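Local coordinates for purine-binding protein BAB2_0673 (Brucella melitensis biovar Abortus, PDB 3S99) that binds adenine and probably other purines such as guanine, and may serve an ABC-type system that takes them up, at residues 31-37 with 63-69; 38-42 with 216-220; 52-57 with 259-264; 42-46 with 252-256. One frame throughout, in Å; residues are numbered along the deposited sequence.

Interaction 1: 31-37 with 63-69; sequences FIYIGPP and TTFLENV
Tyr33 and Phe65 form the main bump and hollow where two parallel strands run out into loops. Tyr33 CE2 presses onto one face of the Phe65 ring, 3.3 Å from Phe65 CD1, the planes inclined at 36°. Phe65 CG stands between its own backbone N and carbonyl carbon (chi1 72°), which carries the ring toward the loop end, where Pro37 CG meets Phe65 CE1 at 4.0 Å. At its base Phe65 CB touches Phe31 CB on the same face of the sheet. On the other face Ile32 and Leu66 lie side by side, and the CG2 branch of Ile32 fits against Val69, 3.6 Å from Val69 CB. Parallel pairing stitches the backbones: Phe31 N to Thr64 O, Leu66 N to Phe31 O, and Tyr33 N to Leu66 O. Past the strand ends the backbone bonding continues with Val69 N to Tyr33 O (3.0 Å, nearly straight at 172°), then Asn68 N to Gly35 O, met from above the carbonyl plane. Pro36 CB rests 3.4 Å from Glu67 OE1, and Glu67 OE2 meets Pro37 CD, the acid crossing that proline at about a right angle. This is the strand pairing of a beta-alpha-beta unit, with helix 42-57 as the crossover: Asp47 of that helix takes Tyr33 OH and Arg50 NH1 donates to Thr63 OG1, while helix 73-84 packs on Ile32, Leu66 and Val69 and strand 89-92 flanks Phe31.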
loop_
_atom_site.group_PDB
_atom_site.type_symbol
_atom_site.label_atom_id
_atom_site.label_comp_id
_atom_site.label_asym_id
_atom_site.label_seq_id
_atom_site.Cartn_x
_atom_site.Cartn_y
_atom_site.Cartn_z
ATOM N N PHE A 31 -3.399 5.623 -17.700
ATOM C CA PHE A 31 -3.288 5.551 -16.252
ATOM C C PHE A 31 -4.146 6.651 -15.638
ATOM O O PHE A 31 -4.146 7.805 -16.119
ATOM C CB PHE A 31 -1.842 5.723 -15.778
ATOM C CG PHE A 31 -0.924 4.638 -16.209
ATOM C CD1 PHE A 31 -0.611 3.582 -15.336
ATOM C CD2 PHE A 31 -0.402 4.629 -17.504
ATOM C CE1 PHE A 31 0.220 2.546 -15.752
ATOM C CE2 PHE A 31 0.439 3.604 -17.920
ATOM C CZ PHE A 31 0.751 2.560 -17.028
ATOM N N ILE A 32 -4.884 6.284 -14.592
ATOM C CA ILE A 32 -5.635 7.220 -13.763
ATOM C C ILE A 32 -5.034 7.219 -12.349
ATOM O O ILE A 32 -4.989 6.160 -11.706
ATOM C CB ILE A 32 -7.106 6.790 -13.669
ATOM C CG1 ILE A 32 -7.731 6.707 -15.069
ATOM C CG2 ILE A 32 -7.877 7.793 -12.808
ATOM C CD1 ILE A 32 -7.815 8.047 -15.788
ATOM N N TYR A 33 -4.584 8.389 -11.865
ATOM C CA TYR A 33 -3.995 8.489 -10.539
ATOM C C TYR A 33 -4.932 9.301 -9.613
ATOM O O TYR A 33 -5.505 10.277 -10.021
ATOM C CB TYR A 33 -2.641 9.194 -10.563
ATOM C CG TYR A 33 -1.580 8.619 -11.485
ATOM C CD1 TYR A 33 -1.444 7.239 -11.682
ATOM C CD2 TYR A 33 -0.677 9.452 -12.105
ATOM C CE1 TYR A 33 -0.451 6.726 -12.525
ATOM C CE2 TYR A 33 0.338 8.933 -12.950
ATOM C CZ TYR A 33 0.437 7.575 -13.125
ATOM O OH TYR A 33 1.406 7.085 -13.943
ATOM N N ILE A 34 -5.016 8.896 -8.354
ATOM C CA ILE A 34 -5.811 9.603 -7.351
ATOM C C ILE A 34 -5.038 10.845 -6.834
ATOM O O ILE A 34 -5.639 11.788 -6.343
ATOM C CB ILE A 34 -6.187 8.641 -6.197
ATOM C CG1 ILE A 34 -7.191 9.287 -5.221
ATOM C CG2 ILE A 34 -4.935 8.189 -5.422
ATOM C CD1 ILE A 34 -8.604 9.053 -5.552
ATOM N N GLY A 35 -3.715 10.852 -6.971
ATOM C CA GLY A 35 -2.915 12.025 -6.625
ATOM C C GLY A 35 -1.954 12.424 -7.735
ATOM O O GLY A 35 -2.114 11.994 -8.900
ATOM N N PRO A 36 -0.946 13.246 -7.391
ATOM C CA PRO A 36 0.074 13.635 -8.327
ATOM C C PRO A 36 1.323 12.795 -8.159
ATOM O O PRO A 36 1.627 12.397 -7.058
ATOM C CB PRO A 36 0.377 15.099 -7.919
ATOM C CG PRO A 36 0.055 15.183 -6.511
ATOM C CD PRO A 36 -0.802 13.994 -6.131
ATOM N N PRO A 37 2.065 12.542 -9.247
ATOM C CA PRO A 37 3.391 11.949 -9.112
ATOM C C PRO A 37 4.279 12.693 -8.078
ATOM O O PRO A 37 5.095 12.081 -7.396
ATOM C CB PRO A 37 3.976 12.073 -10.510
ATOM C CG PRO A 37 2.778 12.092 -11.413
ATOM C CD PRO A 37 1.734 12.852 -10.650
ATOM N N THR A 63 2.101 5.926 -23.545
ATOM C CA THR A 63 1.343 6.076 -22.319
ATOM C C THR A 63 0.757 7.476 -22.153
ATOM O O THR A 63 1.324 8.454 -22.640
ATOM C CB THR A 63 2.167 5.712 -21.079
ATOM O OG1 THR A 63 3.147 6.718 -20.829
ATOM C CG2 THR A 63 2.842 4.339 -21.239
ATOM N N THR A 64 -0.392 7.534 -21.458
ATOM C CA THR A 64 -1.066 8.790 -21.091
ATOM C C THR A 64 -1.540 8.667 -19.668
ATOM O O THR A 64 -1.930 7.585 -19.257
ATOM C CB THR A 64 -2.340 9.020 -21.918
ATOM O OG1 THR A 64 -2.015 8.989 -23.298
ATOM C CG2 THR A 64 -2.976 10.381 -21.592
ATOM N N PHE A 65 -1.519 9.751 -18.903
ATOM C CA PHE A 65 -2.176 9.737 -17.592
ATOM C C PHE A 65 -2.976 10.985 -17.220
ATOM O O PHE A 65 -2.803 12.060 -17.796
ATOM C CB PHE A 65 -1.206 9.370 -16.450
ATOM C CG PHE A 65 -0.199 10.437 -16.086
ATOM C CD1 PHE A 65 -0.477 11.352 -15.069
ATOM C CD2 PHE A 65 1.043 10.469 -16.687
ATOM C CE1 PHE A 65 0.435 12.298 -14.697
ATOM C CE2 PHE A 65 1.987 11.437 -16.321
ATOM C CZ PHE A 65 1.685 12.355 -15.327
ATOM N N LEU A 66 -3.862 10.793 -16.255
ATOM C CA LEU A 66 -4.587 11.891 -15.599
ATOM C C LEU A 66 -4.341 11.726 -14.133
ATOM O O LEU A 66 -4.263 10.599 -13.654
ATOM C CB LEU A 66 -6.078 11.814 -15.914
ATOM C CG LEU A 66 -6.485 12.185 -17.343
ATOM C CD1 LEU A 66 -7.994 12.013 -17.541
ATOM C CD2 LEU A 66 -6.075 13.602 -17.727
ATOM N N GLU A 67 -4.199 12.847 -13.412
ATOM C CA GLU A 67 -3.857 12.791 -12.013
ATOM C C GLU A 67 -4.907 13.509 -11.156
ATOM O O GLU A 67 -5.742 14.247 -11.669
ATOM C CB GLU A 67 -2.448 13.368 -11.786
ATOM C CG GLU A 67 -2.270 14.783 -12.268
ATOM C CD GLU A 67 -0.857 15.322 -12.053
ATOM O OE1 GLU A 67 -0.644 16.054 -11.072
ATOM O OE2 GLU A 67 0.035 15.045 -12.876
ATOM N N ASN A 68 -4.846 13.296 -9.853
ATOM C CA ASN A 68 -5.791 13.918 -8.903
ATOM C C ASN A 68 -7.244 13.671 -9.326
ATOM O O ASN A 68 -8.076 14.557 -9.246
ATOM C CB ASN A 68 -5.494 15.421 -8.734
ATOM C CG ASN A 68 -4.192 15.684 -7.963
ATOM O OD1 ASN A 68 -3.996 15.142 -6.892
ATOM N ND2 ASN A 68 -3.302 16.512 -8.522
ATOM N N VAL A 69 -7.521 12.475 -9.831
ATOM C CA VAL A 69 -8.864 12.099 -10.268
ATOM C C VAL A 69 -9.631 11.560 -9.039
ATOM O O VAL A 69 -9.265 10.519 -8.493
ATOM C CB VAL A 69 -8.796 11.018 -11.368
ATOM C CG1 VAL A 69 -10.187 10.537 -11.775
ATOM C CG2 VAL A 69 -8.049 11.524 -12.584
#

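Interaction 2: 38-42 with 216-220; sequences GDFGW and TDSTA. With ADE (adenine), chain T.
Asp217 and Trp42 meet at the adenine site, in the cleft of a periplasmic-binding-protein fold. Asp217 OD1 lies 2.7 Å from adenine N1, and Asp217 OD2 lies beside adenine C2. The backbones lock the two loops together: Trp42 N donates to Asp217 O on a lone pair in the carbonyl plane (3.2 Å), and Thr219 N reaches Asp39 O. Asp39 OD2 and Asp217 OD2 are 4.5 Å apart, a pair of like charges bridged by a water that donates to both, at 2.7 Å from Asp39 OD2; their carboxylate planes are turned 79° against each other. Asp39 is also held from its own side. Its OD1 accepts Gly41 N in an Asx turn and Tyr44 N, while OD2 takes Thr43 N, so the carboxylate gathers the amides at the start of helix 42-57. Ser218 OG makes an ST turn to Ala220 N and has Glu197 as a second partner. Trp42 swings its CG anti to the backbone N (chi1 172°), laying the indole over the purine, while NE1 is bonded to Thr93 O. The Asp217 carboxylate lies alongside, only 16° from the indole plane. Farther out, where Phe242 adjoins both loops, packing takes over: Thr219 CG2 sits 3.7 Å from Phe40 CB. Over the purine itself, the indole's nearest approach is Trp42 NE1 to adenine C2, 3.3 Å.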
loop_
_atom_site.group_PDB
_atom_site.type_symbol
_atom_site.label_atom_id
_atom_site.label_comp_id
_atom_site.label_asym_id
_atom_site.label_seq_id
_atom_site.Cartn_x
_atom_site.Cartn_y
_atom_site.Cartn_z
ATOM N N GLY A 38 4.084 14.002 -7.966
ATOM C CA GLY A 38 4.709 14.796 -6.934
ATOM C C GLY A 38 4.454 14.386 -5.485
ATOM O O GLY A 38 5.078 14.956 -4.596
ATOM N N ASP A 39 3.556 13.423 -5.224
ATOM C CA ASP A 39 3.389 12.926 -3.850
ATOM C C ASP A 39 4.652 12.220 -3.312
ATOM O O ASP A 39 4.830 12.116 -2.106
ATOM C CB ASP A 39 2.112 12.062 -3.666
ATOM C CG ASP A 39 2.177 10.676 -4.309
ATOM O OD1 ASP A 39 3.196 10.265 -4.899
ATOM O OD2 ASP A 39 1.136 9.975 -4.221
ATOM N N PHE A 40 5.524 11.792 -4.231
ATOM C CA PHE A 40 6.743 11.029 -3.940
ATOM C C PHE A 40 6.473 9.797 -3.064
ATOM O O PHE A 40 7.337 9.368 -2.299
ATOM C CB PHE A 40 7.869 11.914 -3.385
ATOM C CG PHE A 40 8.504 12.770 -4.426
ATOM C CD1 PHE A 40 9.430 12.230 -5.309
ATOM C CD2 PHE A 40 8.134 14.087 -4.579
ATOM C CE1 PHE A 40 10.006 13.015 -6.310
ATOM C CE2 PHE A 40 8.703 14.888 -5.585
ATOM C CZ PHE A 40 9.636 14.350 -6.449
ATOM N N GLY A 41 5.271 9.240 -3.223
ATOM C CA GLY A 41 4.812 8.044 -2.501
ATOM C C GLY A 41 3.992 7.173 -3.440
ATOM O O GLY A 41 4.517 6.649 -4.423
ATOM N N TRP A 42 2.698 7.058 -3.149
ATOM C CA TRP A 42 1.809 6.118 -3.829
ATOM C C TRP A 42 1.679 6.394 -5.304
ATOM O O TRP A 42 1.887 5.512 -6.113
ATOM C CB TRP A 42 0.409 6.186 -3.212
ATOM C CG TRP A 42 -0.619 5.390 -3.967
ATOM C CD1 TRP A 42 -1.487 5.836 -4.933
ATOM C CD2 TRP A 42 -0.846 3.993 -3.829
ATOM N NE1 TRP A 42 -2.288 4.784 -5.370
ATOM C CE2 TRP A 42 -1.887 3.639 -4.724
ATOM C CE3 TRP A 42 -0.299 3.008 -2.999
ATOM C CZ2 TRP A 42 -2.381 2.325 -4.822
ATOM C CZ3 TRP A 42 -0.754 1.685 -3.130
ATOM C CH2 TRP A 42 -1.791 1.360 -4.028
ATOM N N THR A 216 -1.287 6.974 4.173
ATOM C CA THR A 216 -1.567 8.030 3.200
ATOM C C THR A 216 -0.413 8.091 2.180
ATOM O O THR A 216 0.608 7.387 2.322
ATOM C CB THR A 216 -1.734 9.352 3.928
ATOM O OG1 THR A 216 -0.534 9.630 4.687
ATOM C CG2 THR A 216 -2.995 9.291 4.860
ATOM N N ASP A 217 -0.578 8.920 1.155
ATOM C CA ASP A 217 0.183 8.805 -0.103
ATOM C C ASP A 217 1.449 9.645 -0.201
ATOM O O ASP A 217 2.289 9.398 -1.068
ATOM C CB ASP A 217 -0.750 9.163 -1.278
ATOM C CG ASP A 217 -1.843 8.106 -1.519
ATOM O OD1 ASP A 217 -1.827 7.054 -0.806
ATOM O OD2 ASP A 217 -2.696 8.309 -2.451
ATOM N N SER A 218 1.596 10.648 0.667
ATOM C CA SER A 218 2.606 11.671 0.418
ATOM C C SER A 218 3.773 11.607 1.387
ATOM O O SER A 218 3.722 10.914 2.405
ATOM C CB SER A 218 1.995 13.090 0.462
ATOM O OG SER A 218 2.016 13.581 1.781
ATOM N N THR A 219 4.806 12.365 1.061
ATOM C CA THR A 219 5.961 12.559 1.955
ATOM C C THR A 219 5.761 13.618 3.053
ATOM O O THR A 219 6.728 13.940 3.746
ATOM C CB THR A 219 7.186 13.025 1.181
ATOM O OG1 THR A 219 6.798 14.118 0.348
ATOM C CG2 THR A 219 7.747 11.908 0.327
ATOM N N ALA A 220 4.551 14.182 3.194
ATOM C CA ALA A 220 4.336 15.280 4.180
ATOM C C ALA A 220 4.709 14.865 5.612
ATOM O O ALA A 220 5.474 15.561 6.286
ATOM C CB ALA A 220 2.918 15.783 4.136
HETATM N N9 ADE T . -5.909 2.412 -3.157
HETATM C C8 ADE T . -5.508 1.327 -2.409
HETATM N N7 ADE T . -4.500 1.554 -1.603
HETATM C C5 ADE T . -4.266 2.907 -1.878
HETATM C C6 ADE T . -3.326 3.743 -1.341
HETATM N N6 ADE T . -2.482 3.209 -0.445
HETATM N N1 ADE T . -3.292 5.043 -1.780
HETATM C C2 ADE T . -4.190 5.443 -2.697
HETATM N N3 ADE T . -5.147 4.726 -3.286
HETATM C C4 ADE T . -5.109 3.459 -2.811
HETATM O O HOH W 1 -1.529 9.830 -4.719
#

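Interaction 3: 52-57 with 259-264; sequences ELVEAL and YIDRAK
Ile260 is the knob of this helix pair, set into a hole made by Glu52, Leu53, Ala56 and Leu57. The longer branch runs from CG1, against Leu53 CA (3.8 Å), to CD1, at Ala56 CB (3.7 Å) and Glu52 O; the CG2 methyl faces Leu57 CD1. The far end gets there because CD1 lies roughly anti to CA (chi2 158°), pointing the chain across at the opposite helix. On the buried side Leu53 answers with its CD1 branch, 3.7 Å from Ala263 CB; the small alanine lets the leucine come in close. Leu53 also leans on Val29 and Phe31 of strand 27-32, closing the inner side, and Tyr259 turns its ring away toward Phe91.

The outer side is looser. Lys264 crosses Leu57 at about a right angle, and what touches is aliphatic: Lys264 CG to Leu57 CD1 at 3.9 Å, then Lys264 CE to Leu57 CD2 at 4.1 Å. Lys264 is exposed here. No hydrogen bond links the helices, whose axes approach to 9.7 Å with a crossing angle of -51°. It is a single knob-into-hole contact between two helices lying on one parallel sheet, as in the alpha/beta domains of periplasmic binding proteins.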
loop_
_atom_site.group_PDB
_atom_site.type_symbol
_atom_site.label_atom_id
_atom_site.label_comp_id
_atom_site.label_asym_id
_atom_site.label_seq_id
_atom_site.Cartn_x
_atom_site.Cartn_y
_atom_site.Cartn_z
ATOM N N GLU A 52 8.968 2.753 -16.229
ATOM C CA GLU A 52 9.609 1.448 -16.454
ATOM C C GLU A 52 9.003 0.750 -17.671
ATOM O O GLU A 52 9.717 0.219 -18.532
ATOM C CB GLU A 52 9.521 0.575 -15.211
ATOM C CG GLU A 52 10.428 1.080 -14.114
ATOM C CD GLU A 52 10.275 0.387 -12.756
ATOM O OE1 GLU A 52 9.567 -0.613 -12.620
ATOM O OE2 GLU A 52 10.918 0.853 -11.798
ATOM N N LEU A 53 7.682 0.810 -17.770
ATOM C CA LEU A 53 6.991 0.294 -18.953
ATOM C C LEU A 53 7.507 0.968 -20.227
ATOM O O LEU A 53 7.832 0.283 -21.209
ATOM C CB LEU A 53 5.483 0.516 -18.811
ATOM C CG LEU A 53 4.597 0.232 -20.011
ATOM C CD1 LEU A 53 4.732 -1.251 -20.420
ATOM C CD2 LEU A 53 3.125 0.640 -19.669
ATOM N N VAL A 54 7.584 2.305 -20.226
ATOM C CA VAL A 54 7.994 3.028 -21.439
ATOM C C VAL A 54 9.440 2.655 -21.817
ATOM O O VAL A 54 9.765 2.517 -22.993
ATOM C CB VAL A 54 7.838 4.583 -21.282
ATOM C CG1 VAL A 54 8.555 5.369 -22.429
ATOM C CG2 VAL A 54 6.333 4.983 -21.188
ATOM N N GLU A 55 10.298 2.503 -20.820
ATOM C CA GLU A 55 11.674 2.128 -21.053
ATOM C C GLU A 55 11.774 0.720 -21.640
ATOM O O GLU A 55 12.559 0.509 -22.548
ATOM C CB GLU A 55 12.502 2.237 -19.771
ATOM C CG GLU A 55 13.981 1.855 -19.925
ATOM C CD GLU A 55 14.718 2.731 -20.912
ATOM O OE1 GLU A 55 14.422 3.954 -20.960
ATOM O OE2 GLU A 55 15.606 2.198 -21.637
ATOM N N ALA A 56 10.984 -0.230 -21.143
ATOM C CA ALA A 56 11.027 -1.613 -21.648
ATOM C C ALA A 56 10.299 -1.788 -22.982
ATOM O O ALA A 56 10.751 -2.538 -23.843
ATOM C CB ALA A 56 10.450 -2.583 -20.597
ATOM N N LEU A 57 9.165 -1.107 -23.172
ATOM C CA LEU A 57 8.369 -1.301 -24.390
ATOM C C LEU A 57 8.049 0.008 -25.108
ATOM O O LEU A 57 7.007 0.130 -25.761
ATOM C CB LEU A 57 7.070 -2.046 -24.079
ATOM C CG LEU A 57 7.251 -3.384 -23.354
ATOM C CD1 LEU A 57 5.913 -3.857 -22.824
ATOM C CD2 LEU A 57 7.873 -4.405 -24.304
ATOM N N TYR A 259 3.134 -4.288 -14.805
ATOM C CA TYR A 259 2.647 -3.436 -15.899
ATOM C C TYR A 259 3.246 -3.865 -17.240
ATOM O O TYR A 259 2.574 -3.900 -18.251
ATOM C CB TYR A 259 2.971 -1.965 -15.610
ATOM C CG TYR A 259 2.156 -1.358 -14.464
ATOM C CD1 TYR A 259 1.113 -2.068 -13.854
ATOM C CD2 TYR A 259 2.407 -0.067 -14.020
ATOM C CE1 TYR A 259 0.369 -1.519 -12.834
ATOM C CE2 TYR A 259 1.639 0.505 -12.984
ATOM C CZ TYR A 259 0.631 -0.225 -12.412
ATOM O OH TYR A 259 -0.124 0.311 -11.416
ATOM N N ILE A 260 4.524 -4.193 -17.244
ATOM C CA ILE A 260 5.167 -4.656 -18.469
ATOM C C ILE A 260 4.518 -5.977 -18.925
ATOM O O ILE A 260 4.168 -6.111 -20.088
ATOM C CB ILE A 260 6.685 -4.786 -18.261
ATOM C CG1 ILE A 260 7.312 -3.384 -18.135
ATOM C CG2 ILE A 260 7.344 -5.589 -19.434
ATOM C CD1 ILE A 260 8.649 -3.336 -17.434
ATOM N N ASP A 261 4.339 -6.930 -18.011
ATOM C CA ASP A 261 3.767 -8.243 -18.376
ATOM C C ASP A 261 2.371 -8.102 -19.019
ATOM O O ASP A 261 2.109 -8.658 -20.072
ATOM C CB ASP A 261 3.705 -9.169 -17.152
ATOM C CG ASP A 261 3.041 -10.516 -17.468
ATOM O OD1 ASP A 261 3.618 -11.278 -18.253
ATOM O OD2 ASP A 261 1.924 -10.784 -16.957
ATOM N N ARG A 262 1.512 -7.295 -18.410
ATOM C CA ARG A 262 0.162 -7.074 -18.906
ATOM C C ARG A 262 0.123 -6.323 -20.224
ATOM O O ARG A 262 -0.705 -6.639 -21.063
ATOM C CB ARG A 262 -0.686 -6.343 -17.847
ATOM C CG ARG A 262 -0.722 -7.049 -16.505
ATOM C CD ARG A 262 -1.138 -8.531 -16.606
ATOM N NE ARG A 262 -2.592 -8.688 -16.804
ATOM C CZ ARG A 262 -3.174 -9.780 -17.262
ATOM N NH1 ARG A 262 -2.445 -10.811 -17.627
ATOM N NH2 ARG A 262 -4.497 -9.839 -17.357
ATOM N N ALA A 263 1.026 -5.352 -20.428
ATOM C CA ALA A 263 1.120 -4.658 -21.721
ATOM C C ALA A 263 1.583 -5.618 -22.811
ATOM O O ALA A 263 1.020 -5.627 -23.925
ATOM C CB ALA A 263 2.058 -3.449 -21.635
ATOM N N LYS A 264 2.560 -6.463 -22.475
ATOM C CA LYS A 264 3.015 -7.526 -23.383
ATOM C C LYS A 264 1.867 -8.478 -23.750
ATOM O O LYS A 264 1.716 -8.863 -24.914
ATOM C CB LYS A 264 4.134 -8.340 -22.734
ATOM C CG LYS A 264 5.532 -7.722 -22.852
ATOM C CD LYS A 264 6.535 -8.518 -22.025
ATOM C CE LYS A 264 7.926 -7.923 -22.124
ATOM N NZ LYS A 264 8.926 -8.834 -21.556
#

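Interaction 4: 42-46 with 252-256; sequences WTYQH and VDEWG. With ADE (adenine), chain T.
His46 and Trp255 lie nearly flat on each other, an offset stack with planes 10° apart and ring centroids at 3.9 Å. The imidazole lies over the five-membered ring, displaced so that His46 CE1 comes 3.2 Å from Trp255 NE1. CB of Asp253 covers the opposite face of Trp255, so the indole is sandwiched. The Trp255 edge in turn is aimed at the face of Trp42, offset, with planes at 77° and Trp255 CZ2 3.8 Å from Trp42 CH2. That face of Trp42 also receives His46 NE2, while adenine occupies the other.

A water ties the polar atoms of this corner together: it accepts from Trp255 NE1 (2.8 Å) and donates to Trp42 O and Asp253 OD2. The Asp253 carboxylate stands almost upright to the Trp42 indole, its OD2 3.4 Å from Trp42 CZ3. Farther along the helix Gln45, bent at chi2 (-38°), sends NE2 to Asp253 O at 2.9 Å, the acceptor lying in the plane of its amide; its OE1 goes to Ser237 OG. His46 ND1 is bonded to Tyr259 OH, which helps fix the imidazole's rotation. The result is an aromatic cluster in which His46 and Trp255 form a second shell behind Trp42, the residue that meets adenine in the ligand pocket.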
loop_
_atom_site.group_PDB
_atom_site.type_symbol
_atom_site.label_atom_id
_atom_site.label_comp_id
_atom_site.label_asym_id
_atom_site.label_seq_id
_atom_site.Cartn_x
_atom_site.Cartn_y
_atom_site.Cartn_z
ATOM N N TRP A 42 2.698 7.058 -3.149
ATOM C CA TRP A 42 1.809 6.118 -3.829
ATOM C C TRP A 42 1.679 6.394 -5.304
ATOM O O TRP A 42 1.887 5.512 -6.113
ATOM C CB TRP A 42 0.409 6.186 -3.212
ATOM C CG TRP A 42 -0.619 5.390 -3.967
ATOM C CD1 TRP A 42 -1.487 5.836 -4.933
ATOM C CD2 TRP A 42 -0.846 3.993 -3.829
ATOM N NE1 TRP A 42 -2.288 4.784 -5.370
ATOM C CE2 TRP A 42 -1.887 3.639 -4.724
ATOM C CE3 TRP A 42 -0.299 3.008 -2.999
ATOM C CZ2 TRP A 42 -2.381 2.325 -4.822
ATOM C CZ3 TRP A 42 -0.754 1.685 -3.130
ATOM C CH2 TRP A 42 -1.791 1.360 -4.028
ATOM N N THR A 43 1.275 7.608 -5.680
ATOM C CA THR A 43 1.068 7.882 -7.107
ATOM C C THR A 43 2.423 7.899 -7.844
ATOM O O THR A 43 2.565 7.414 -8.981
ATOM C CB THR A 43 0.272 9.160 -7.328
ATOM O OG1 THR A 43 -1.108 8.894 -7.009
ATOM C CG2 THR A 43 0.391 9.627 -8.800
ATOM N N TYR A 44 3.436 8.415 -7.161
ATOM C CA TYR A 44 4.791 8.461 -7.704
ATOM C C TYR A 44 5.285 7.058 -8.110
ATOM O O TYR A 44 5.836 6.889 -9.185
ATOM C CB TYR A 44 5.709 9.053 -6.649
ATOM C CG TYR A 44 7.173 9.022 -6.977
ATOM C CD1 TYR A 44 7.709 9.892 -7.922
ATOM C CD2 TYR A 44 8.045 8.151 -6.309
ATOM C CE1 TYR A 44 9.095 9.889 -8.206
ATOM C CE2 TYR A 44 9.421 8.141 -6.588
ATOM C CZ TYR A 44 9.927 9.006 -7.523
ATOM O OH TYR A 44 11.251 8.986 -7.824
ATOM N N GLN A 45 5.110 6.073 -7.224
ATOM C CA GLN A 45 5.471 4.685 -7.519
ATOM C C GLN A 45 4.700 4.138 -8.716
ATOM O O GLN A 45 5.261 3.448 -9.551
ATOM C CB GLN A 45 5.182 3.761 -6.339
ATOM C CG GLN A 45 6.283 3.435 -5.370
ATOM C CD GLN A 45 7.676 3.223 -5.928
ATOM O OE1 GLN A 45 8.473 4.140 -5.918
ATOM N NE2 GLN A 45 7.986 2.010 -6.348
ATOM N N HIS A 46 3.403 4.438 -8.811
ATOM C CA HIS A 46 2.684 4.087 -10.039
ATOM C C HIS A 46 3.310 4.707 -11.282
ATOM O O HIS A 46 3.492 4.029 -12.297
ATOM C CB HIS A 46 1.195 4.405 -9.931
ATOM C CG HIS A 46 0.443 3.453 -9.058
ATOM N ND1 HIS A 46 0.196 2.135 -9.425
ATOM C CD2 HIS A 46 -0.127 3.624 -7.840
ATOM C CE1 HIS A 46 -0.508 1.556 -8.471
ATOM N NE2 HIS A 46 -0.699 2.427 -7.489
ATOM N N VAL A 252 7.754 -0.971 -0.215
ATOM C CA VAL A 252 7.880 -0.452 -1.555
ATOM C C VAL A 252 7.019 -1.304 -2.471
ATOM O O VAL A 252 7.036 -2.523 -2.397
ATOM C CB VAL A 252 9.339 -0.441 -2.056
ATOM C CG1 VAL A 252 9.430 -0.001 -3.559
ATOM C CG2 VAL A 252 10.217 0.480 -1.175
ATOM N N ASP A 253 6.259 -0.635 -3.325
ATOM C CA ASP A 253 5.305 -1.289 -4.219
ATOM C C ASP A 253 6.002 -1.436 -5.558
ATOM O O ASP A 253 6.349 -0.414 -6.162
ATOM C CB ASP A 253 4.080 -0.406 -4.402
ATOM C CG ASP A 253 3.335 -0.169 -3.110
ATOM O OD1 ASP A 253 3.488 -0.979 -2.180
ATOM O OD2 ASP A 253 2.564 0.800 -3.041
ATOM N N GLU A 254 6.189 -2.666 -6.040
ATOM C CA GLU A 254 6.903 -2.842 -7.321
ATOM C C GLU A 254 5.932 -3.156 -8.485
ATOM O O GLU A 254 5.734 -4.294 -8.865
ATOM C CB GLU A 254 7.996 -3.900 -7.197
ATOM C CG GLU A 254 9.176 -3.490 -6.293
ATOM C CD GLU A 254 10.046 -2.363 -6.886
ATOM O OE1 GLU A 254 10.135 -2.183 -8.128
ATOM O OE2 GLU A 254 10.634 -1.626 -6.073
ATOM N N TRP A 255 5.354 -2.123 -9.072
ATOM C CA TRP A 255 4.338 -2.352 -10.087
ATOM C C TRP A 255 4.917 -2.612 -11.472
ATOM O O TRP A 255 4.242 -3.144 -12.342
ATOM C CB TRP A 255 3.386 -1.179 -10.156
ATOM C CG TRP A 255 2.798 -0.697 -8.846
ATOM C CD1 TRP A 255 3.044 0.499 -8.245
ATOM C CD2 TRP A 255 1.849 -1.377 -8.007
ATOM N NE1 TRP A 255 2.286 0.621 -7.106
ATOM C CE2 TRP A 255 1.570 -0.533 -6.927
ATOM C CE3 TRP A 255 1.243 -2.646 -8.042
ATOM C CZ2 TRP A 255 0.675 -0.886 -5.926
ATOM C CZ3 TRP A 255 0.377 -2.985 -7.060
ATOM C CH2 TRP A 255 0.098 -2.127 -6.006
ATOM N N GLY A 256 6.164 -2.223 -11.695
ATOM C CA GLY A 256 6.719 -2.182 -13.057
ATOM C C GLY A 256 6.705 -3.494 -13.819
ATOM O O GLY A 256 6.234 -3.541 -14.946
HETATM N N9 ADE T . -5.909 2.412 -3.157
HETATM C C8 ADE T . -5.508 1.327 -2.409
HETATM N N7 ADE T . -4.500 1.554 -1.603
HETATM C C5 ADE T . -4.266 2.907 -1.878
HETATM C C6 ADE T . -3.326 3.743 -1.341
HETATM N N6 ADE T . -2.482 3.209 -0.445
HETATM N N1 ADE T . -3.292 5.043 -1.780
HETATM C C2 ADE T . -4.190 5.443 -2.697
HETATM N N3 ADE T . -5.147 4.726 -3.286
HETATM C C4 ADE T . -5.109 3.459 -2.811
HETATM O O HOH W 2 2.304 2.786 -5.368
#

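In the fold
From the N terminus, strand 27-32 pairs with strand 61-66 in interaction 1, closing the short loop that contains helix 42-57. The other three contacts all leave from inside that loop and close loops of roughly 170 to 210 residues, so each crosses interaction 1; interaction 3 also crosses interactions 2 and 4. Interactions 2 and 4 start from the same stretch and share Trp42, tying it to two places at the mixed sheet: the loop 216-220 and the end of strand 247-253. Interaction 3 joins the later part of helix 42-57 to helix 256-268, and Tyr259 links it to His46 of interaction 4. Ile34 packs on Asp217, joining interactions 1 and 2 beside adenine.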